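PDB 6IUH: ARF GTPase-activating protein GIT1 from Rattus norvegicus, which probably acts as a GTPase-activating protein for Arf small GTPases and, through its C-terminal helical-bundle domain, binds partner proteins. Local coordinates for residues L30-A33 with A34-K38. Residues are numbered along the deposited sequence; the frame is centred on the assembly and turned at random. Where two conformers were deposited one is given.
Sequences LLRA and AQEFK
The carbonyl oxygen of Ala33 is gripped twice at the end of helix 13-35. Lys38 N reaches Ala33 O at 2.7 Å, and Glu36 N adds a weak bond at 3.4 Å. The chain can fold back in this way because Phe37 takes a positive phi (63°); that turn, the Lys38 N bond and a weak bond from Phe37 N to Ala34 O (3.5 Å) together make a Schellman motif, the classic C-terminal cap. Just before the cap the i to i+4 pattern still holds: Gln35 N bonds Leu31 O, and Glu36 N bonds Arg32 O at 2.8 Å. Within the turn, the methyl of Ala33 meets CB of Lys38 at 4.0 Å.

Outside the backbone, Arg32 and Glu36 form an i to i+4 salt bridge in the conformer given for Arg32, one of two deposited. NH2 of Arg32 lies 2.6 Å from OE1 of Glu36, yet the guanidinium and carboxylate planes stand almost perpendicular, 87° apart, so one nitrogen meets one oxygen instead of the two groups pairing side by side. A bend at chi3 (72°) in the arginine turns its guanidinium toward the extended glutamate, whose OE2 lies against the arginine CG. Glu29, just before Leu30, salt-bridges the arginine's NH1, so two acids share this cation. Lys38 NZ also approaches NH1, at 3.6 Å.

On another side of the helix, the amide oxygen of Gln35 rests 3.9 Å from CG of Leu31, and both residues pack on the chain of another protein. Leu30 and Ala34 instead face helices 42-57 and 101-128 in the bundle core. The chemistry thus suits a helix end between core and solvent: the cap satisfies a terminal carbonyl, while Glu29 and Glu36 probably balance the positive charge gathered at Arg32 and Lys38.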
ATOM      1  N   LEU A  30       8.812  -0.126  -4.420  1.00 26.25           N
ATOM      2  CA  LEU A  30       8.015  -0.464  -5.596  1.00 26.91           C
ATOM      3  C   LEU A  30       7.917   0.720  -6.549  1.00 24.01           C
ATOM      4  O   LEU A  30       8.053   0.565  -7.762  1.00 27.73           O
ATOM      5  CB  LEU A  30       6.614  -0.918  -5.187  1.00 29.37           C
ATOM      6  CG  LEU A  30       5.626  -1.144  -6.332  1.00 28.62           C
ATOM      7  CD1 LEU A  30       6.113  -2.258  -7.248  1.00 29.66           C
ATOM      8  CD2 LEU A  30       4.241  -1.461  -5.791  1.00 31.92           C
ATOM      9  N   LEU A  31       7.680   1.905  -5.993  1.00 21.27           N
ATOM     10  CA  LEU A  31       7.593   3.120  -6.796  1.00 23.21           C
ATOM     11  C   LEU A  31       8.920   3.399  -7.491  1.00 27.17           C
ATOM     12  O   LEU A  31       8.951   3.861  -8.634  1.00 28.02           O
ATOM     13  CB  LEU A  31       7.192   4.316  -5.928  1.00 23.51           C
ATOM     14  CG  LEU A  31       7.097   5.655  -6.663  1.00 33.76           C
ATOM     15  CD1 LEU A  31       6.125   5.553  -7.828  1.00 28.99           C
ATOM     16  CD2 LEU A  31       6.678   6.759  -5.704  1.00 34.72           C
ATOM     17  N   ARG A  32      10.014   3.114  -6.795  1.00 26.08           N
ATOM     18  CA  ARG A  32      11.348   3.287  -7.357  0.53 26.90           C
ATOM     19  C   ARG A  32      11.558   2.341  -8.532  1.00 28.40           C
ATOM     20  O   ARG A  32      12.133   2.716  -9.554  1.00 27.84           O
ATOM     21  CB  ARG A  32      12.421   3.049  -6.292  0.53 28.35           C
ATOM     22  CG  ARG A  32      13.835   3.371  -6.760  0.53 33.77           C
ATOM     23  CD  ARG A  32      14.876   2.971  -5.724  0.53 39.78           C
ATOM     24  NE  ARG A  32      15.033   1.522  -5.632  0.53 40.19           N
ATOM     25  CZ  ARG A  32      15.950   0.827  -6.298  0.53 43.56           C
ATOM     26  NH1 ARG A  32      16.021  -0.490  -6.153  0.53 45.32           N
ATOM     27  NH2 ARG A  32      16.799   1.446  -7.106  0.53 42.66           N
ATOM     28  N   ALA A  33      11.083   1.108  -8.378  1.00 32.56           N
ATOM     29  CA  ALA A  33      11.198   0.107  -9.432  1.00 32.20           C
ATOM     30  C   ALA A  33      10.426   0.537 -10.673  1.00 32.89           C
ATOM     31  O   ALA A  33      10.907   0.396 -11.799  1.00 38.54           O
ATOM     32  CB  ALA A  33      10.702  -1.245  -8.941  1.00 33.23           C
ATOM     33  N   ALA A  34       9.225   1.064 -10.459  1.00 27.91           N
ATOM     34  CA  ALA A  34       8.390   1.546 -11.551  1.00 28.79           C
ATOM     35  C   ALA A  34       9.071   2.695 -12.285  1.00 28.60           C
ATOM     36  O   ALA A  34       9.050   2.764 -13.515  1.00 29.78           O
ATOM     37  CB  ALA A  34       7.026   1.982 -11.025  1.00 26.07           C
ATOM     38  N   GLN A  35       9.684   3.591 -11.522  1.00 27.72           N
ATOM     39  CA  GLN A  35      10.310   4.774 -12.099  1.00 25.45           C
ATOM     40  C   GLN A  35      11.640   4.453 -12.775  1.00 31.48           C
ATOM     41  O   GLN A  35      12.045   5.137 -13.713  1.00 34.66           O
ATOM     42  CB  GLN A  35      10.507   5.845 -11.023  1.00 30.44           C
ATOM     43  CG  GLN A  35       9.210   6.515 -10.594  1.00 39.80           C
ATOM     44  CD  GLN A  35       9.405   7.504  -9.464  1.00 49.83           C
ATOM     45  OE1 GLN A  35      10.143   7.244  -8.515  1.00 53.02           O
ATOM     46  NE2 GLN A  35       8.741   8.650  -9.562  1.00 53.05           N
ATOM     47  N   GLU A  36      12.316   3.413 -12.297  1.00 32.20           N
ATOM     48  CA  GLU A  36      13.614   3.028 -12.843  1.00 29.96           C
ATOM     49  C   GLU A  36      13.479   1.877 -13.833  1.00 33.89           C
ATOM     50  O   GLU A  36      14.479   1.353 -14.329  1.00 32.51           O
ATOM     51  CB  GLU A  36      14.576   2.649 -11.716  1.00 32.08           C
ATOM     52  CG  GLU A  36      14.983   3.822 -10.835  1.00 40.26           C
ATOM     53  CD  GLU A  36      15.908   3.412  -9.705  1.00 57.98           C
ATOM     54  OE1 GLU A  36      16.165   2.199  -9.556  1.00 58.90           O
ATOM     55  OE2 GLU A  36      16.375   4.303  -8.966  1.00 63.78           O
ATOM     56  N   PHE A  37      12.232   1.499 -14.105  1.00 29.38           N
ATOM     57  CA  PHE A  37      11.891   0.456 -15.070  1.00 31.71           C
ATOM     58  C   PHE A  37      12.442  -0.912 -14.680  1.00 34.52           C
ATOM     59  O   PHE A  37      12.786  -1.720 -15.544  1.00 34.08           O
ATOM     60  CB  PHE A  37      12.383   0.835 -16.469  1.00 35.55           C
ATOM     61  CG  PHE A  37      11.951   2.201 -16.912  1.00 42.50           C
ATOM     62  CD1 PHE A  37      10.693   2.684 -16.593  1.00 41.39           C
ATOM     63  CD2 PHE A  37      12.807   3.009 -17.641  1.00 42.92           C
ATOM     64  CE1 PHE A  37      10.293   3.942 -17.000  1.00 43.85           C
ATOM     65  CE2 PHE A  37      12.413   4.270 -18.050  1.00 46.51           C
ATOM     66  CZ  PHE A  37      11.155   4.736 -17.727  1.00 44.76           C
ATOM     67  N   LYS A  38      12.523  -1.169 -13.377  1.00 31.04           N
ATOM     68  CA  LYS A  38      12.882  -2.494 -12.883  1.00 32.65           C
ATOM     69  C   LYS A  38      11.642  -3.378 -12.858  1.00 32.56           C
ATOM     70  O   LYS A  38      11.200  -3.808 -11.792  1.00 32.60           O
ATOM     71  CB  LYS A  38      13.492  -2.415 -11.482  1.00 35.21           C
ATOM     72  CG  LYS A  38      14.652  -1.448 -11.347  1.00 40.35           C
ATOM     73  CD  LYS A  38      15.321  -1.601  -9.990  1.00 48.36           C
ATOM     74  CE  LYS A  38      15.818  -3.025  -9.786  1.00 59.17           C
ATOM     75  NZ  LYS A  38      16.457  -3.212  -8.454  1.00 62.70           N
TER